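PDB 6HUZ: coenzyme F420-dependent N(5),N(10)-methenyltetrahydromethanopterin reductase-related protein from Desulfurobacterium thermolithotrophum DSM 11699, which binds the iron-guanylylpyridinol cofactor and, as a bacterial paralog of [Fe]-hydrogenase, uses tetrahydrofolate derivatives such as methenyl-tetrahydrofolate as substrates. Local coordinates for residues V37-A42 with K157-A162; P147-I150 with Q155-H158; Q244-L249 with E256-L261. All coordinates share one frame; numbering follows the deposited sequence.

Contact 1 (V37-A42 with K157-A162)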
loop_
_atom_site.group_PDB
_atom_site.type_symbol
_atom_site.label_atom_id
_atom_site.label_comp_id
_atom_site.label_asym_id
_atom_site.label_seq_id
_atom_site.Cartn_x
_atom_site.Cartn_y
_atom_site.Cartn_z
ATOM N N VAL A 37 4.761 36.775 1.560
ATOM C CA VAL A 37 5.138 37.734 0.525
ATOM C C VAL A 37 4.176 37.625 -0.663
ATOM O O VAL A 37 3.712 38.651 -1.179
ATOM C CB VAL A 37 6.617 37.529 0.107
ATOM C CG1 VAL A 37 6.900 38.133 -1.275
ATOM C CG2 VAL A 37 7.559 38.135 1.159
ATOM N N GLU A 38 3.863 36.398 -1.099
ATOM C CA GLU A 38 2.950 36.215 -2.225
ATOM C C GLU A 38 1.551 36.732 -1.930
ATOM O O GLU A 38 0.949 37.340 -2.804
ATOM C CB GLU A 38 2.875 34.718 -2.630
ATOM C CG GLU A 38 4.118 34.286 -3.385
ATOM C CD GLU A 38 4.321 32.788 -3.558
ATOM O OE1 GLU A 38 5.426 32.416 -4.013
ATOM O OE2 GLU A 38 3.402 31.991 -3.244
ATOM N N PHE A 39 1.019 36.465 -0.721
ATOM C CA PHE A 39 -0.336 36.920 -0.369
ATOM C C PHE A 39 -0.325 38.466 -0.281
ATOM O O PHE A 39 -1.278 39.128 -0.703
ATOM C CB PHE A 39 -0.799 36.276 0.974
ATOM C CG PHE A 39 -0.908 34.756 1.031
ATOM C CD1 PHE A 39 -1.484 34.042 -0.006
ATOM C CD2 PHE A 39 -0.455 34.052 2.138
ATOM C CE1 PHE A 39 -1.586 32.646 0.054
ATOM C CE2 PHE A 39 -0.560 32.662 2.192
ATOM C CZ PHE A 39 -1.134 31.974 1.155
ATOM N N ALA A 40 0.768 39.032 0.248
ATOM C CA ALA A 40 0.924 40.479 0.371
ATOM C C ALA A 40 1.003 41.104 -1.029
ATOM O O ALA A 40 0.384 42.148 -1.276
ATOM C CB ALA A 40 2.177 40.800 1.180
ATOM N N LYS A 41 1.732 40.459 -1.965
ATOM C CA LYS A 41 1.842 40.992 -3.334
ATOM C C LYS A 41 0.470 40.985 -4.026
ATOM O O LYS A 41 0.177 41.905 -4.783
ATOM C CB LYS A 41 2.886 40.231 -4.165
ATOM C CG LYS A 41 4.314 40.675 -3.867
ATOM C CD LYS A 41 5.330 39.694 -4.431
ATOM C CE LYS A 41 6.685 40.334 -4.631
ATOM N NZ LYS A 41 7.799 39.399 -4.316
ATOM N N ALA A 42 -0.366 39.964 -3.741
ATOM C CA ALA A 42 -1.707 39.851 -4.302
ATOM C C ALA A 42 -2.624 40.971 -3.766
ATOM O O ALA A 42 -3.690 41.200 -4.324
ATOM C CB ALA A 42 -2.307 38.491 -4.000
ATOM N N LYS A 157 3.393 25.651 -7.308
ATOM C CA LYS A 157 2.420 26.292 -8.187
ATOM C C LYS A 157 1.036 25.914 -7.783
ATOM O O LYS A 157 0.149 25.924 -8.605
ATOM C CB LYS A 157 2.668 25.860 -9.636
ATOM C CG LYS A 157 4.142 25.899 -10.022
ATOM C CD LYS A 157 4.374 26.111 -11.512
ATOM C CE LYS A 157 5.317 25.091 -12.097
ATOM N NZ LYS A 157 6.155 25.687 -13.172
ATOM N N HIS A 158 0.823 25.564 -6.520
ATOM C CA HIS A 158 -0.517 25.096 -6.145
ATOM C C HIS A 158 -0.592 24.971 -4.660
ATOM O O HIS A 158 0.418 25.086 -3.972
ATOM C CB HIS A 158 -0.653 23.607 -6.701
ATOM C CG HIS A 158 0.589 22.820 -6.368
ATOM N ND1 HIS A 158 1.668 22.773 -7.239
ATOM C CD2 HIS A 158 0.932 22.194 -5.219
ATOM C CE1 HIS A 158 2.613 22.089 -6.609
ATOM N NE2 HIS A 158 2.219 21.728 -5.388
ATOM N N TYR A 159 -1.783 24.673 -4.169
ATOM C CA TYR A 159 -2.025 24.392 -2.756
ATOM C C TYR A 159 -3.041 23.213 -2.688
ATOM O O TYR A 159 -3.937 23.118 -3.539
ATOM C CB TYR A 159 -2.638 25.572 -2.020
ATOM C CG TYR A 159 -1.670 26.685 -1.690
ATOM C CD1 TYR A 159 -0.690 26.517 -0.719
ATOM C CD2 TYR A 159 -1.740 27.913 -2.341
ATOM C CE1 TYR A 159 0.194 27.536 -0.403
ATOM C CE2 TYR A 159 -0.861 28.946 -2.028
ATOM C CZ TYR A 159 0.109 28.751 -1.060
ATOM O OH TYR A 159 1.001 29.737 -0.745
ATOM N N LEU A 160 -2.902 22.357 -1.668
ATOM C CA LEU A 160 -3.823 21.273 -1.411
ATOM C C LEU A 160 -4.673 21.808 -0.274
ATOM O O LEU A 160 -4.124 22.185 0.771
ATOM C CB LEU A 160 -3.094 19.988 -1.002
ATOM C CG LEU A 160 -2.064 19.468 -1.988
ATOM C CD1 LEU A 160 -1.615 18.042 -1.587
ATOM C CD2 LEU A 160 -2.602 19.454 -3.389
ATOM N N ILE A 161 -6.000 21.865 -0.494
ATOM C CA ILE A 161 -7.002 22.399 0.435
ATOM C C ILE A 161 -7.959 21.317 0.875
ATOM O O ILE A 161 -8.686 20.717 0.063
ATOM C CB ILE A 161 -7.749 23.623 -0.202
ATOM C CG1 ILE A 161 -6.762 24.754 -0.520
ATOM C CG2 ILE A 161 -8.877 24.157 0.708
ATOM C CD1 ILE A 161 -7.304 25.728 -1.574
ATOM N N ALA A 162 -7.961 21.056 2.169
ATOM C CA ALA A 162 -8.797 19.985 2.731
ATOM C C ALA A 162 -10.288 20.286 2.696
ATOM O O ALA A 162 -10.699 21.356 3.100
ATOM C CB ALA A 162 -8.372 19.704 4.173
HETATM O O HOH W 1 0.780 31.873 -2.305
#
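Glu38 and Phe39 of helix 32-41 meet Tyr159 of strand 158-163 in a small, largely buried contact, part apolar and part water-bridged. The helix belongs to the Rossmann-like N-terminal domain, where it follows strand 2-6 and precedes strand 45-49. The strand pairs in parallel with strand 190-195. The apolar part is the end of the Phe39 ring. Its CZ lies 3.6 Å from Tyr159 OH and 4.1 Å from Tyr159 CZ, and the two side chains arrive from opposite directions. Leu183 and Ala184 of helix 174-186 pack on Phe39 and Tyr159 respectively. The polar part runs through one water. It donates to Glu38 OE2 at 2.8 Å and hydrogen-bonds Tyr159 OH at 2.7 Å, lying in the plane of the tyrosine ring at its edge. Glu38 reaches the water by an extended chain. Its OE2 stays 4.1 Å from Tyr159 OH, so the water spans the gap. Lys189 offers Glu38 OE2 a long, weak ion pair, and His156 meets the Tyr159 ring edge to face. The water gives the phenol oxygen a polar partner beside the hydrocarbon end of Phe39, and relays it to the Glu38 carboxylate.

Contact 2 (P147-I150 with Q155-H158). With FE9 (iron-guanylyl pyridinol cofactor), chain B.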
loop_
_atom_site.group_PDB
_atom_site.type_symbol
_atom_site.label_atom_id
_atom_site.label_comp_id
_atom_site.label_asym_id
_atom_site.label_seq_id
_atom_site.Cartn_x
_atom_site.Cartn_y
_atom_site.Cartn_z
ATOM N N PRO A 147 1.335 23.407 0.751
ATOM C CA PRO A 147 2.037 23.766 -0.492
ATOM C C PRO A 147 2.459 22.587 -1.360
ATOM O O PRO A 147 2.643 22.794 -2.560
ATOM C CB PRO A 147 3.246 24.567 -0.008
ATOM C CG PRO A 147 3.465 24.158 1.391
ATOM C CD PRO A 147 2.152 23.699 1.954
ATOM N N ALA A 148 2.647 21.386 -0.753
ATOM C CA ALA A 148 3.057 20.128 -1.435
ATOM C C ALA A 148 4.230 20.519 -2.335
ATOM O O ALA A 148 4.294 20.190 -3.525
ATOM C CB ALA A 148 1.892 19.588 -2.275
ATOM N N ALA A 149 5.118 21.315 -1.741
ATOM C CA ALA A 149 6.295 21.915 -2.382
ATOM C C ALA A 149 6.861 22.892 -1.359
ATOM O O ALA A 149 6.229 23.118 -0.322
ATOM C CB ALA A 149 5.861 22.707 -3.649
ATOM N N ILE A 150 8.042 23.470 -1.637
ATOM C CA ILE A 150 8.612 24.446 -0.735
ATOM C C ILE A 150 8.263 25.845 -1.300
ATOM O O ILE A 150 8.802 26.230 -2.351
ATOM C CB ILE A 150 10.151 24.262 -0.594
ATOM C CG1 ILE A 150 10.447 22.859 0.046
ATOM C CG2 ILE A 150 10.770 25.425 0.207
ATOM C CD1 ILE A 150 11.975 22.488 0.021
ATOM N N GLN A 155 8.655 25.102 -8.337
ATOM C CA GLN A 155 7.741 23.943 -8.283
ATOM C C GLN A 155 6.476 24.290 -7.504
ATOM O O GLN A 155 5.442 23.665 -7.723
ATOM C CB GLN A 155 8.408 22.712 -7.581
ATOM C CG GLN A 155 9.537 22.060 -8.376
ATOM C CD GLN A 155 10.871 22.784 -8.285
ATOM O OE1 GLN A 155 11.064 23.742 -7.515
ATOM N NE2 GLN A 155 11.839 22.344 -9.074
ATOM N N HIS A 156 6.546 25.262 -6.571
ATOM C CA HIS A 156 5.351 25.595 -5.804
ATOM C C HIS A 156 4.365 26.371 -6.696
ATOM O O HIS A 156 4.484 27.590 -6.853
ATOM C CB HIS A 156 5.712 26.378 -4.536
ATOM C CG HIS A 156 4.498 26.795 -3.777
ATOM N ND1 HIS A 156 4.343 28.087 -3.322
ATOM C CD2 HIS A 156 3.385 26.083 -3.473
ATOM C CE1 HIS A 156 3.169 28.120 -2.716
ATOM N NE2 HIS A 156 2.541 26.938 -2.806
ATOM N N LYS A 157 3.393 25.651 -7.308
ATOM C CA LYS A 157 2.420 26.292 -8.187
ATOM C C LYS A 157 1.036 25.914 -7.783
ATOM O O LYS A 157 0.149 25.924 -8.605
ATOM C CB LYS A 157 2.668 25.860 -9.636
ATOM C CG LYS A 157 4.142 25.899 -10.022
ATOM C CD LYS A 157 4.374 26.111 -11.512
ATOM C CE LYS A 157 5.317 25.091 -12.097
ATOM N NZ LYS A 157 6.155 25.687 -13.172
ATOM N N HIS A 158 0.823 25.564 -6.520
ATOM C CA HIS A 158 -0.517 25.096 -6.145
ATOM C C HIS A 158 -0.592 24.971 -4.660
ATOM O O HIS A 158 0.418 25.086 -3.972
ATOM C CB HIS A 158 -0.653 23.607 -6.701
ATOM C CG HIS A 158 0.589 22.820 -6.368
ATOM N ND1 HIS A 158 1.668 22.773 -7.239
ATOM C CD2 HIS A 158 0.932 22.194 -5.219
ATOM C CE1 HIS A 158 2.613 22.089 -6.609
ATOM N NE2 HIS A 158 2.219 21.728 -5.388
HETATM O O2 FE9 B . 9.759 21.281 5.181
HETATM FE FE FE9 B . 6.752 21.511 4.040
HETATM C C1F FE9 B . 7.505 22.869 3.069
HETATM O O1F FE9 B . 7.966 23.710 2.467
HETATM C C2F FE9 B . 5.799 21.028 2.547
HETATM O O2F FE9 B . 5.194 20.763 1.630
HETATM C C8 FE9 B . 5.316 22.554 4.734
HETATM O O18 FE9 B . 4.295 22.770 4.106
HETATM C C7 FE9 B . 5.462 23.119 6.138
HETATM C C6 FE9 B . 6.894 22.883 6.525
HETATM N N1 FE9 B . 7.689 22.138 5.638
HETATM C C5 FE9 B . 7.427 23.442 7.778
HETATM C C5M FE9 B . 6.514 24.194 8.704
HETATM C C4 FE9 B . 8.841 23.196 8.105
HETATM C C3 FE9 B . 9.676 22.399 7.164
HETATM C C3M FE9 B . 11.136 22.124 7.421
HETATM C C2 FE9 B . 9.038 21.885 5.895
HETATM O O3P FE9 B . 9.285 23.653 9.308
HETATM P P1 FE9 B . 10.176 24.988 9.486
HETATM O O1P FE9 B . 10.803 25.326 8.218
HETATM O O2P FE9 B . 11.368 24.617 10.515
HETATM O "O5'" FE9 B . 9.177 26.116 10.004
HETATM C "C5'" FE9 B . 8.637 26.116 11.316
HETATM C "C4'" FE9 B . 8.628 27.571 11.773
HETATM O "O4'" FE9 B . 7.937 27.677 13.012
HETATM C "C1'" FE9 B . 8.553 28.713 13.764
HETATM C "C2'" FE9 B . 10.029 28.520 13.490
HETATM O "O2'" FE9 B . 10.835 29.673 13.771
HETATM C "C3'" FE9 B . 10.029 28.132 12.016
HETATM O "O3'" FE9 B . 10.246 29.247 11.150
HETATM N N9A FE9 B . 8.127 28.625 15.174
HETATM C C4A FE9 B . 7.071 29.269 15.611
HETATM N N3A FE9 B . 6.219 30.146 15.032
HETATM C C2A FE9 B . 5.244 30.700 15.783
HETATM N N2A FE9 B . 4.391 31.539 15.155
HETATM N N1A FE9 B . 5.074 30.445 17.095
HETATM C C6A FE9 B . 5.899 29.636 17.783
HETATM O O6A FE9 B . 5.718 29.396 18.989
HETATM C C5A FE9 B . 6.970 28.964 17.045
HETATM N N7A FE9 B . 7.955 28.100 17.331
HETATM C C8A FE9 B . 8.651 27.901 16.182
HETATM O O HOH W 2 8.128 19.742 3.866
#
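Ala148 and His158 are joined by the hydrogen bond that crosses this loop contact. NE2 of His158 donates to Ala148 O at 3.2 Å, nearly straight at 168°. The oxygen lies in the plane of the imidazole, but the donor stands above the carbonyl plane, 60° out of it. The ring gets there because CG sits between the backbone N and the carbonyl carbon (chi1 46°). With an alanine in place of His158 the NE2 donor is gone, and Ala148 O would probably be left without its mate, with a gap beside Pro147 O and Ala148 CB.

The rest of the tight part is built around His156. Ala149 CB rests 3.6 Å from His156 CA. Pro147 CB packs 3.7 Å from His156 NE2, and Pro147 O lies at the edge of the same ring. The looser end is Gln155, whose amide NE2 bonds Leu24 O and which packs on Ser273 of the second subunit. The exposed Lys157 takes no part, its CB directed away from 147-150.

The other side of segment 147-150 faces the cofactor. CG of Pro147 touches the acyl oxygen O18 at 3.2 Å. Ala149 N makes a weak hydrogen bond, 3.4 Å, to O2F, the oxygen of one iron-bound carbonyl. Ile150 CG1 lies 3.6 Å from O1F, the oxygen of the other. Ala149 and Ile150 also touch methenyl-tetrahydrofolate, and the iron carries a water at 2.2 Å from FE. The loop thus lines the pocket shared by the iron cofactor and methenyl-tetrahydrofolate, consistent with the active site of [Fe]-hydrogenase-type enzymes.

Contact 3 (Q244-L249 with E256-L261). With NA (sodium ion), chain I.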
loop_
_atom_site.group_PDB
_atom_site.type_symbol
_atom_site.label_atom_id
_atom_site.label_comp_id
_atom_site.label_asym_id
_atom_site.label_seq_id
_atom_site.Cartn_x
_atom_site.Cartn_y
_atom_site.Cartn_z
ATOM N N GLN A 244 -2.078 -3.326 1.311
ATOM C CA GLN A 244 -2.478 -3.488 2.719
ATOM C C GLN A 244 -1.371 -4.285 3.422
ATOM O O GLN A 244 -0.975 -3.945 4.521
ATOM C CB GLN A 244 -3.782 -4.292 2.814
ATOM C CG GLN A 244 -4.365 -4.464 4.213
ATOM C CD GLN A 244 -4.619 -3.156 4.921
ATOM O OE1 GLN A 244 -5.660 -2.506 4.746
ATOM N NE2 GLN A 244 -3.673 -2.739 5.735
ATOM N N VAL A 245 -0.888 -5.372 2.790
ATOM C CA VAL A 245 0.157 -6.194 3.398
ATOM C C VAL A 245 1.434 -5.397 3.681
ATOM O O VAL A 245 1.974 -5.479 4.791
ATOM C CB VAL A 245 0.435 -7.457 2.553
ATOM C CG1 VAL A 245 1.751 -8.120 2.945
ATOM C CG2 VAL A 245 -0.721 -8.439 2.687
ATOM N N ILE A 246 1.934 -4.653 2.691
ATOM C CA ILE A 246 3.154 -3.870 2.900
ATOM C C ILE A 246 2.908 -2.866 4.004
ATOM O O ILE A 246 3.717 -2.771 4.898
ATOM C CB ILE A 246 3.646 -3.145 1.614
ATOM C CG1 ILE A 246 4.100 -4.211 0.554
ATOM C CG2 ILE A 246 4.811 -2.172 1.958
ATOM C CD1 ILE A 246 4.260 -3.607 -0.829
ATOM N N SER A 247 1.805 -2.120 3.945
ATOM C CA SER A 247 1.484 -1.106 4.978
ATOM C C SER A 247 1.443 -1.753 6.395
ATOM O O SER A 247 2.025 -1.211 7.335
ATOM C CB SER A 247 0.111 -0.480 4.688
ATOM O OG SER A 247 -0.082 0.597 5.593
ATOM N N SER A 248 0.749 -2.913 6.538
ATOM C CA SER A 248 0.626 -3.603 7.830
ATOM C C SER A 248 1.995 -4.014 8.380
ATOM O O SER A 248 2.255 -3.899 9.587
ATOM C CB SER A 248 -0.240 -4.874 7.702
ATOM O OG SER A 248 -1.561 -4.496 7.320
ATOM N N LEU A 249 2.869 -4.497 7.484
ATOM C CA LEU A 249 4.208 -4.952 7.870
ATOM C C LEU A 249 5.078 -3.803 8.372
ATOM O O LEU A 249 5.758 -3.957 9.403
ATOM C CB LEU A 249 4.876 -5.701 6.707
ATOM C CG LEU A 249 4.326 -7.095 6.456
ATOM C CD1 LEU A 249 4.778 -7.621 5.071
ATOM C CD2 LEU A 249 4.697 -8.057 7.578
ATOM N N GLU A 256 12.526 -3.099 8.694
ATOM C CA GLU A 256 13.345 -4.285 8.848
ATOM C C GLU A 256 12.454 -5.522 8.822
ATOM O O GLU A 256 12.844 -6.507 8.258
ATOM C CB GLU A 256 14.219 -4.207 10.117
ATOM C CG GLU A 256 13.487 -4.318 11.449
ATOM C CD GLU A 256 13.025 -3.000 12.059
ATOM O OE1 GLU A 256 12.686 -2.069 11.295
ATOM O OE2 GLU A 256 12.998 -2.898 13.305
ATOM N N GLY A 257 11.269 -5.444 9.405
ATOM C CA GLY A 257 10.342 -6.560 9.425
ATOM C C GLY A 257 9.788 -6.795 8.028
ATOM O O GLY A 257 9.698 -7.929 7.577
ATOM N N LEU A 258 9.447 -5.721 7.332
ATOM C CA LEU A 258 8.929 -5.762 5.969
ATOM C C LEU A 258 9.891 -6.514 5.071
ATOM O O LEU A 258 9.477 -7.392 4.310
ATOM C CB LEU A 258 8.790 -4.320 5.435
ATOM C CG LEU A 258 8.435 -4.251 3.955
ATOM C CD1 LEU A 258 7.014 -4.729 3.707
ATOM C CD2 LEU A 258 8.615 -2.848 3.435
ATOM N N ILE A 259 11.176 -6.154 5.151
ATOM C CA ILE A 259 12.212 -6.776 4.331
ATOM C C ILE A 259 12.390 -8.269 4.686
ATOM O O ILE A 259 12.421 -9.098 3.785
ATOM C CB ILE A 259 13.544 -5.998 4.456
ATOM C CG1 ILE A 259 13.428 -4.583 3.813
ATOM C CG2 ILE A 259 14.695 -6.791 3.835
ATOM C CD1 ILE A 259 14.483 -3.550 4.349
ATOM N N LYS A 260 12.503 -8.611 5.983
ATOM C CA LYS A 260 12.686 -10.008 6.385
ATOM C C LYS A 260 11.481 -10.884 6.060
ATOM O O LYS A 260 11.640 -12.021 5.608
ATOM C CB LYS A 260 12.952 -10.097 7.893
ATOM C CG LYS A 260 13.181 -11.522 8.405
ATOM C CD LYS A 260 14.449 -12.129 7.830
ATOM C CE LYS A 260 15.018 -13.222 8.708
ATOM N NZ LYS A 260 15.493 -12.710 10.025
ATOM N N LEU A 261 10.289 -10.394 6.318
ATOM C CA LEU A 261 9.119 -11.225 6.054
ATOM C C LEU A 261 8.735 -11.376 4.580
ATOM O O LEU A 261 8.363 -12.473 4.201
ATOM C CB LEU A 261 7.951 -10.739 6.897
ATOM C CG LEU A 261 8.230 -10.856 8.416
ATOM C CD1 LEU A 261 7.300 -9.949 9.209
ATOM C CD2 LEU A 261 8.131 -12.307 8.879
HETATM NA NA NA I . 11.569 0.394 12.560
HETATM O O HOH W 3 13.413 1.770 14.064
#
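Leu249 and Ile246 pack against Leu258 and Leu261 where helix 232-262 changes direction sharply. The two segments lie on the same helical run, yet their short axes make an angle of 129° and approach to 9.3 Å.

The direct contacts are all apolar. Leu258 is central. Its CG is anti to the backbone N (chi1 172°), which carries the branch towards the other arm. CD1 then lies 3.8 Å from Ile246 CG2 and also 3.8 Å from Leu249 CB. The Leu249 and Leu258 side chains cross at about a right angle. The methyl branch Leu249 CD2 meets Leu261 CD1 at 3.6 Å. Leu262 adds to this cluster, touching both Ile246 and Leu249.

The polar side chains of 244-249 find partners outside the two segments. Gln244 OE1 bonds Ser320 N, and Ser248 OG bonds Thr316 O. Gln244 NE2 bonds Gln244 OE1 of the second subunit, and Ser247 OG bonds Ala240 O of that subunit.

Metal binding involves Glu256, which takes no part in the leucine cluster. Its chain bends at chi2 and brings OE1 to 3.0 Å from the sodium ion, which also holds a water. Lys356 O of the same chain and Glu236 OE2 of the second subunit also bind the ion.

The arrangement is a sharply bent helix whose arms share a hydrophobic core at the dimer interface, consistent with the intertwined helical dimer core of [Fe]-hydrogenases.

Contacts 1 and 2 form one neighbourhood. Their centres are about 9 Å apart, they share Lys157 and His158, and Tyr159 CD1 of contact 1 lies 3.9 Å from Pro147 CA of contact 2. Contact 2 is the one that touches the iron cofactor and the folate. Contact 1 stands behind it, with the Tyr159 side chain about 8 Å from the cofactor and about 11 Å from the folate. Contact 3 lies on the other side of the chain's centre. Its centre is about 31 Å from that of contact 2 and about 38 Å from that of contact 1, with no touch to either. All three reach the second subunit.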